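Local coordinates for carbohydrate binding protein, putative, cpb33A (Cellvibrio japonicus, PDB 5FJQ), which is a copper-dependent lytic polysaccharide monooxygenase important for efficient use of chitin by the bacterium, here represented by its monooxygenase domain, at residues S9-N21 / C27-P41. Residues are numbered along the deposited sequence; the frame is centred on the assembly and turned at random.
Sequences SRVIQCKENGIEN and CIAAKAAGNGGLYTP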
ATOM      1  N   SER A   9      -2.543  -2.278  -6.160  1.00 19.74           N
ATOM      2  CA  SER A   9      -1.546  -2.345  -5.104  1.00 18.23           C
ATOM      3  C   SER A   9      -0.860  -3.676  -5.306  1.00 19.74           C
ATOM      4  O   SER A   9      -1.330  -4.518  -6.089  1.00 19.89           O
ATOM      5  CB  SER A   9      -2.176  -2.351  -3.717  1.00 18.95           C
ATOM      6  OG  SER A   9      -2.948  -3.556  -3.490  1.00 18.06           O
ATOM      7  N   ARG A  10       0.266  -3.811  -4.640  1.00 16.96           N
ATOM      8  CA  ARG A  10       1.118  -4.996  -4.720  1.00 16.03           C
ATOM      9  C   ARG A  10       0.362  -6.277  -4.295  1.00 16.46           C
ATOM     10  O   ARG A  10       0.558  -7.323  -4.932  1.00 15.84           O
ATOM     11  CB  ARG A  10       2.335  -4.809  -3.803  1.00 14.86           C
ATOM     12  CG  ARG A  10       3.458  -5.773  -4.137  1.00 15.04           C
ATOM     13  CD  ARG A  10       4.669  -5.479  -3.318  1.00 17.20           C
ATOM     14  NE  ARG A  10       5.356  -4.254  -3.675  1.00 15.41           N
ATOM     15  CZ  ARG A  10       6.433  -3.853  -2.961  1.00 17.23           C
ATOM     16  NH1 ARG A  10       6.872  -4.591  -1.929  1.00 13.69           N
ATOM     17  NH2 ARG A  10       7.097  -2.758  -3.285  1.00 13.65           N
ATOM     18  N   VAL A  11      -0.473  -6.191  -3.226  1.00 15.61           N
ATOM     19  CA  VAL A  11      -1.264  -7.369  -2.774  1.00 14.16           C
ATOM     20  C   VAL A  11      -2.279  -7.715  -3.930  1.00 13.39           C
ATOM     21  O   VAL A  11      -2.589  -8.873  -4.177  1.00 12.66           O
ATOM     22  CB  VAL A  11      -2.014  -7.200  -1.385  1.00 13.26           C
ATOM     23  CG1 VAL A  11      -1.005  -7.001  -0.253  1.00 13.60           C
ATOM     24  CG2 VAL A  11      -3.060  -6.044  -1.392  1.00 11.79           C
ATOM     25  N   ILE A  12      -2.667  -6.719  -4.718  1.00 13.42           N
ATOM     26  CA  ILE A  12      -3.699  -6.976  -5.819  1.00 13.01           C
ATOM     27  C   ILE A  12      -3.042  -7.465  -7.140  1.00 14.89           C
ATOM     28  O   ILE A  12      -3.606  -8.288  -7.946  1.00 15.33           O
ATOM     29  CB  ILE A  12      -4.535  -5.691  -6.199  1.00 13.11           C
ATOM     30  CG1 ILE A  12      -5.437  -5.207  -5.036  1.00 13.14           C
ATOM     31  CG2 ILE A  12      -5.386  -5.952  -7.485  1.00 12.52           C
ATOM     32  CD1 ILE A  12      -6.393  -6.217  -4.465  1.00 12.99           C
ATOM     33  N   GLN A  13      -1.904  -6.866  -7.440  1.00 14.72           N
ATOM     34  CA  GLN A  13      -1.069  -7.345  -8.534  1.00 16.20           C
ATOM     35  C   GLN A  13      -0.760  -8.831  -8.325  1.00 16.54           C
ATOM     36  O   GLN A  13      -0.985  -9.690  -9.191  1.00 18.07           O
ATOM     37  CB  GLN A  13       0.205  -6.513  -8.608  1.00 16.54           C
ATOM     38  CG  GLN A  13      -0.011  -5.079  -9.170  1.00 17.90           C
ATOM     39  CD  GLN A  13      -0.328  -5.088 -10.638  1.00 21.01           C
ATOM     40  OE1 GLN A  13      -0.602  -6.143 -11.191  1.00 21.59           O
ATOM     41  NE2 GLN A  13      -0.306  -3.894 -11.302  1.00 23.38           N
ATOM     42  N   CYS A  14      -0.249  -9.144  -7.189  1.00 14.43           N
ATOM     43  CA  CYS A  14       0.083 -10.576  -7.002  1.00 17.66           C
ATOM     44  C   CYS A  14      -1.150 -11.527  -6.832  1.00 17.84           C
ATOM     45  O   CYS A  14      -1.113 -12.673  -7.336  1.00 17.75           O
ATOM     46  CB  CYS A  14       1.155 -10.745  -5.963  1.00 18.93           C
ATOM     47  SG  CYS A  14       2.874 -10.396  -6.500  1.00 17.64           S
ATOM     48  N   LYS A  15      -2.222 -11.050  -6.181  1.00 16.17           N
ATOM     49  CA  LYS A  15      -3.444 -11.844  -6.098  1.00 15.65           C
ATOM     50  C   LYS A  15      -3.849 -12.312  -7.477  1.00 16.13           C
ATOM     51  O   LYS A  15      -4.022 -13.504  -7.736  1.00 14.67           O
ATOM     52  CB  LYS A  15      -4.597 -11.101  -5.405  1.00 14.34           C
ATOM     53  CG  LYS A  15      -5.959 -11.725  -5.663  1.00 14.19           C
ATOM     54  CD  LYS A  15      -7.029 -11.118  -4.781  1.00 14.88           C
ATOM     55  CE  LYS A  15      -7.507  -9.738  -5.307  1.00 15.13           C
ATOM     56  NZ  LYS A  15      -8.526  -9.964  -6.419  1.00 16.97           N
ATOM     57  N   GLU A  16      -3.869 -11.369  -8.405  1.00 16.36           N
ATOM     58  CA  GLU A  16      -4.423 -11.597  -9.710  1.00 15.78           C
ATOM     59  C   GLU A  16      -3.468 -12.416 -10.571  1.00 16.79           C
ATOM     60  O   GLU A  16      -3.872 -13.016 -11.579  1.00 17.98           O
ATOM     61  CB  GLU A  16      -4.627 -10.203 -10.277  1.00 16.00           C
ATOM     62  CG  GLU A  16      -5.938  -9.578  -9.800  1.00 18.65           C
ATOM     63  CD  GLU A  16      -6.216  -8.259 -10.481  1.00 20.84           C
ATOM     64  OE1 GLU A  16      -5.585  -7.987 -11.522  1.00 20.57           O
ATOM     65  OE2 GLU A  16      -7.072  -7.525  -9.968  1.00 21.23           O
ATOM     66  N   ASN A  17      -2.188 -12.429 -10.205  1.00 14.79           N
ATOM     67  CA  ASN A  17      -1.228 -13.271 -10.912  1.00 16.19           C
ATOM     68  C   ASN A  17      -1.353 -14.757 -10.427  1.00 16.77           C
ATOM     69  O   ASN A  17      -0.723 -15.647 -11.020  1.00 15.88           O
ATOM     70  CB  ASN A  17       0.183 -12.769 -10.692  1.00 19.09           C
ATOM     71  CG  ASN A  17       1.229 -13.580 -11.464  1.00 23.77           C
ATOM     72  OD1 ASN A  17       2.089 -14.273 -10.864  1.00 24.13           O
ATOM     73  ND2 ASN A  17       1.155 -13.507 -12.804  1.00 25.83           N
ATOM     74  N   GLY A  18      -2.146 -15.006  -9.377  1.00 16.62           N
ATOM     75  CA  GLY A  18      -2.346 -16.408  -8.845  1.00 15.48           C
ATOM     76  C   GLY A  18      -1.625 -16.608  -7.519  1.00 19.55           C
ATOM     77  O   GLY A  18      -0.374 -16.572  -7.444  1.00 20.09           O
ATOM     78  N   ILE A  19      -2.409 -16.807  -6.458  1.00 17.43           N
ATOM     79  CA  ILE A  19      -1.861 -16.877  -5.156  1.00 18.24           C
ATOM     80  C   ILE A  19      -1.186 -18.261  -4.959  1.00 19.65           C
ATOM     81  O   ILE A  19      -0.098 -18.325  -4.427  1.00 17.53           O
ATOM     82  CB  ILE A  19      -2.939 -16.655  -4.077  1.00 17.08           C
ATOM     83  CG1 ILE A  19      -3.512 -15.228  -4.189  1.00 14.97           C
ATOM     84  CG2 ILE A  19      -2.359 -16.938  -2.678  1.00 17.05           C
ATOM     85  CD1 ILE A  19      -4.862 -15.055  -3.471  1.00 15.66           C
ATOM     86  N   GLU A  20      -1.832 -19.333  -5.432  1.00 21.05           N
ATOM     87  CA  GLU A  20      -1.277 -20.693  -5.237  1.00 23.62           C
ATOM     88  C   GLU A  20      -0.129 -21.014  -6.221  1.00 24.80           C
ATOM     89  O   GLU A  20       0.874 -21.608  -5.840  1.00 24.09           O
ATOM     90  CB  GLU A  20      -2.418 -21.754  -5.303  1.00 25.64           C
ATOM     91  CG  GLU A  20      -3.548 -21.452  -4.317  1.00 26.02           C
ATOM     92  CD  GLU A  20      -3.016 -21.256  -2.897  1.00 27.79           C
ATOM     93  OE1 GLU A  20      -1.937 -21.805  -2.635  1.00 30.07           O
ATOM     94  OE2 GLU A  20      -3.617 -20.547  -2.045  1.00 26.36           O
ATOM     95  N   ASN A  21      -0.293 -20.600  -7.467  1.00 24.77           N
ATOM     96  CA  ASN A  21       0.608 -20.930  -8.573  1.00 26.44           C
ATOM     97  C   ASN A  21       0.949 -19.686  -9.367  1.00 23.85           C
ATOM     98  O   ASN A  21       0.679 -19.615 -10.538  1.00 24.43           O
ATOM     99  CB  ASN A  21      -0.040 -21.932  -9.519  1.00 31.95           C
ATOM    100  CG  ASN A  21      -0.195 -23.303  -8.886  1.00 39.53           C
ATOM    101  OD1 ASN A  21      -1.315 -23.788  -8.710  1.00 45.28           O
ATOM    102  ND2 ASN A  21       0.935 -23.936  -8.525  1.00 45.51           N
ATOM    103  N   CYS A  27       6.068 -12.511  -7.585  1.00 14.18           N
ATOM    104  CA  CYS A  27       4.989 -13.136  -6.820  1.00 15.32           C
ATOM    105  C   CYS A  27       5.361 -14.561  -6.445  1.00 15.20           C
ATOM    106  O   CYS A  27       4.932 -15.042  -5.420  1.00 17.78           O
ATOM    107  CB  CYS A  27       3.629 -13.129  -7.611  1.00 13.81           C
ATOM    108  SG  CYS A  27       3.102 -11.473  -8.175  1.00 19.29           S
ATOM    109  N   ILE A  28       6.139 -15.243  -7.307  1.00 16.80           N
ATOM    110  CA  ILE A  28       6.659 -16.586  -6.966  1.00 14.47           C
ATOM    111  C   ILE A  28       7.506 -16.405  -5.690  1.00 15.57           C
ATOM    112  O   ILE A  28       7.412 -17.206  -4.708  1.00 15.39           O
ATOM    113  CB  ILE A  28       7.502 -17.162  -8.127  1.00 15.58           C
ATOM    114  CG1 ILE A  28       6.571 -17.460  -9.378  1.00 16.29           C
ATOM    115  CG2 ILE A  28       8.115 -18.475  -7.693  1.00 16.56           C
ATOM    116  CD1 ILE A  28       7.371 -17.823 -10.629  1.00 15.06           C
ATOM    117  N   ALA A  29       8.350 -15.379  -5.686  1.00 14.44           N
ATOM    118  CA  ALA A  29       9.179 -15.106  -4.457  1.00 14.66           C
ATOM    119  C   ALA A  29       8.254 -14.804  -3.230  1.00 16.69           C
ATOM    120  O   ALA A  29       8.409 -15.422  -2.169  1.00 17.39           O
ATOM    121  CB  ALA A  29      10.114 -13.963  -4.691  1.00 13.34           C
ATOM    122  N   ALA A  30       7.290 -13.893  -3.428  1.00 19.11           N
ATOM    123  CA  ALA A  30       6.347 -13.576  -2.390  1.00 21.15           C
ATOM    124  C   ALA A  30       5.637 -14.845  -1.847  1.00 21.25           C
ATOM    125  O   ALA A  30       5.434 -14.942  -0.662  1.00 19.01           O
ATOM    126  CB  ALA A  30       5.352 -12.534  -2.847  1.00 18.38           C
ATOM    127  N   LYS A  31       5.224 -15.777  -2.720  1.00 21.69           N
ATOM    128  CA  LYS A  31       4.622 -17.020  -2.211  1.00 23.60           C
ATOM    129  C   LYS A  31       5.500 -17.712  -1.146  1.00 24.53           C
ATOM    130  O   LYS A  31       5.002 -18.060  -0.077  1.00 26.31           O
ATOM    131  CB  LYS A  31       4.175 -17.985  -3.319  1.00 24.30           C
ATOM    132  CG  LYS A  31       3.712 -19.345  -2.778  1.00 25.95           C
ATOM    133  CD  LYS A  31       2.733 -19.980  -3.776  1.00 24.64           C
ATOM    134  CE  LYS A  31       2.124 -21.259  -3.220  1.00 26.92           C
ATOM    135  NZ  LYS A  31       2.808 -21.791  -2.010  1.00 26.92           N
ATOM    136  N   ALA A  32       6.796 -17.842  -1.438  1.00 26.01           N
ATOM    137  CA  ALA A  32       7.763 -18.536  -0.602  1.00 26.69           C
ATOM    138  C   ALA A  32       7.975 -17.800   0.739  1.00 25.05           C
ATOM    139  O   ALA A  32       8.140 -18.446   1.780  1.00 22.91           O
ATOM    140  CB  ALA A  32       9.085 -18.733  -1.368  1.00 27.43           C
ATOM    141  N   ALA A  33       7.922 -16.465   0.724  1.00 20.93           N
ATOM    142  CA  ALA A  33       8.075 -15.678   1.959  1.00 19.31           C
ATOM    143  C   ALA A  33       6.769 -15.508   2.831  1.00 19.62           C
ATOM    144  O   ALA A  33       6.837 -15.160   4.012  1.00 21.76           O
ATOM    145  CB  ALA A  33       8.707 -14.333   1.633  1.00 17.42           C
ATOM    146  N   GLY A  34       5.597 -15.786   2.275  1.00 18.51           N
ATOM    147  CA  GLY A  34       4.342 -15.579   3.042  1.00 18.65           C
ATOM    148  C   GLY A  34       3.359 -14.797   2.199  1.00 19.79           C
ATOM    149  O   GLY A  34       3.506 -13.561   2.041  1.00 20.09           O
ATOM    150  N   ASN A  35       2.390 -15.498   1.579  1.00 17.66           N
ATOM    151  CA  ASN A  35       1.421 -14.788   0.777  1.00 17.83           C
ATOM    152  C   ASN A  35      -0.035 -15.262   0.956  1.00 17.18           C
ATOM    153  O   ASN A  35      -0.863 -14.926   0.145  1.00 13.49           O
ATOM    154  CB  ASN A  35       1.765 -14.865  -0.698  1.00 19.94           C
ATOM    155  CG  ASN A  35       1.303 -16.196  -1.363  1.00 24.04           C
ATOM    156  OD1 ASN A  35       0.998 -17.229  -0.666  1.00 23.52           O
ATOM    157  ND2 ASN A  35       1.308 -16.202  -2.701  1.00 18.86           N
ATOM    158  N   GLY A  36      -0.341 -16.072   1.969  1.00 15.75           N
ATOM    159  CA  GLY A  36      -1.722 -16.577   2.013  1.00 18.39           C
ATOM    160  C   GLY A  36      -2.657 -15.416   2.434  1.00 18.78           C
ATOM    161  O   GLY A  36      -3.877 -15.492   2.278  1.00 16.73           O
ATOM    162  N   GLY A  37      -2.095 -14.335   2.997  1.00 18.54           N
ATOM    163  CA  GLY A  37      -2.940 -13.118   3.162  1.00 20.34           C
ATOM    164  C   GLY A  37      -3.415 -12.476   1.847  1.00 19.12           C
ATOM    165  O   GLY A  37      -4.108 -11.460   1.855  1.00 17.60           O
ATOM    166  N   LEU A  38      -3.003 -13.008   0.697  1.00 21.49           N
ATOM    167  CA  LEU A  38      -3.354 -12.375  -0.564  1.00 17.96           C
ATOM    168  C   LEU A  38      -4.807 -12.600  -0.913  1.00 20.18           C
ATOM    169  O   LEU A  38      -5.336 -11.914  -1.816  1.00 17.06           O
ATOM    170  CB  LEU A  38      -2.446 -12.810  -1.733  1.00 21.16           C
ATOM    171  CG  LEU A  38      -0.981 -12.353  -1.822  1.00 19.80           C
ATOM    172  CD1 LEU A  38      -0.277 -13.066  -2.952  1.00 20.34           C
ATOM    173  CD2 LEU A  38      -0.952 -10.851  -2.024  1.00 20.52           C
ATOM    174  N   TYR A  39      -5.455 -13.541  -0.223  1.00 17.46           N
ATOM    175  CA  TYR A  39      -6.910 -13.792  -0.386  1.00 16.30           C
ATOM    176  C   TYR A  39      -7.748 -12.687   0.271  1.00 15.58           C
ATOM    177  O   TYR A  39      -8.979 -12.593   0.098  1.00 13.80           O
ATOM    178  CB  TYR A  39      -7.257 -15.110   0.347  1.00 18.46           C
ATOM    179  CG  TYR A  39      -6.990 -16.276  -0.517  1.00 19.91           C
ATOM    180  CD1 TYR A  39      -7.870 -16.612  -1.585  1.00 23.03           C
ATOM    181  CD2 TYR A  39      -5.832 -17.008  -0.358  1.00 20.48           C
ATOM    182  CE1 TYR A  39      -7.573 -17.682  -2.418  1.00 23.43           C
ATOM    183  CE2 TYR A  39      -5.543 -18.075  -1.178  1.00 20.78           C
ATOM    184  CZ  TYR A  39      -6.423 -18.417  -2.180  1.00 21.48           C
ATOM    185  OH  TYR A  39      -6.060 -19.471  -2.961  1.00 23.49           O
ATOM    186  N   THR A  40      -7.098 -11.917   1.156  1.00 15.17           N
ATOM    187  CA  THR A  40      -7.853 -10.927   1.964  1.00 16.38           C
ATOM    188  C   THR A  40      -7.115  -9.567   1.913  1.00 17.23           C
ATOM    189  O   THR A  40      -6.683  -9.032   2.935  1.00 17.76           O
ATOM    190  CB  THR A  40      -8.040 -11.365   3.444  1.00 19.12           C
ATOM    191  OG1 THR A  40      -6.773 -11.593   4.004  1.00 18.64           O
ATOM    192  CG2 THR A  40      -8.875 -12.608   3.625  1.00 15.95           C
ATOM    193  N   PRO A  41      -6.929  -9.040   0.691  1.00 18.41           N
ATOM    194  CA  PRO A  41      -6.242  -7.773   0.396  1.00 17.31           C
ATOM    195  C   PRO A  41      -6.783  -6.551   1.166  1.00 18.19           C
ATOM    196  O   PRO A  41      -6.022  -5.586   1.418  1.00 17.40           O
ATOM    197  CB  PRO A  41      -6.477  -7.617  -1.105  1.00 17.80           C
ATOM    198  CG  PRO A  41      -7.755  -8.375  -1.375  1.00 16.43           C
ATOM    199  CD  PRO A  41      -7.527  -9.619  -0.521  1.00 17.50           C
TER
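Val11 and Ile12, on the first turn of helix 10-17, close on the ring of Pro41 with a methyl group each: CG2 of Val11 meets Pro41 CB at 3.8 Å, and CD1 of Ile12 reaches the same carbon. Val11 also receives Leu38, whose CD2 lies against its CB and backbone. One turn on, Cys14 supplies the covalent tie of this pair of helices between strands 2-6 and 45-47, a disulfide to Cys27 with a chi3 of -86°, while its CB leans on Leu38 CD1. The aliphatic part of Lys15 runs past the Leu38 carbonyl, and the bend at chi3 brings CE near Pro41 CG. Asn17 sets OD1 beside Cys27 CB, 3.8 Å away, but that oxygen accepts hydrogen bonds from the backbone N-H groups of Thr23 and His24, in the link between the two helices. After the turn at Gly18, whose phi is positive, Ile19 fills the middle of the interface. Its chi1 of -64° sets CG1 against Leu38 CB at 3.6 Å, and the extended chi2 then carries CD1 over the centre of the Tyr39 ring, 3.6 Å from the centroid, as a CH-pi contact. The Ile19 carbonyl accepts from Asn35 ND2 at 3.1 Å, in the carbonyl plane and on a lone pair. Glu20, bent at chi2, takes the Tyr39 hydroxyl on the anti lone pair of OE2, 2.8 Å from OH, with the carboxylate and ring planes nearly coplanar, 21° apart. The Lys31 side chain crosses that of Glu20 at about a right angle, and Lys31 CE comes against the Glu20 backbone O. The whole unit flanks the beta core typical of these monooxygenases: Ile12 and Pro41 rest on Tyr3 of strand 2-6, the side chain of Pro41 lying about 12 Å from the copper ion, while Ser9 and Val11 touch strand 169-178, to which Arg10 adds a salt bridge with Asp176.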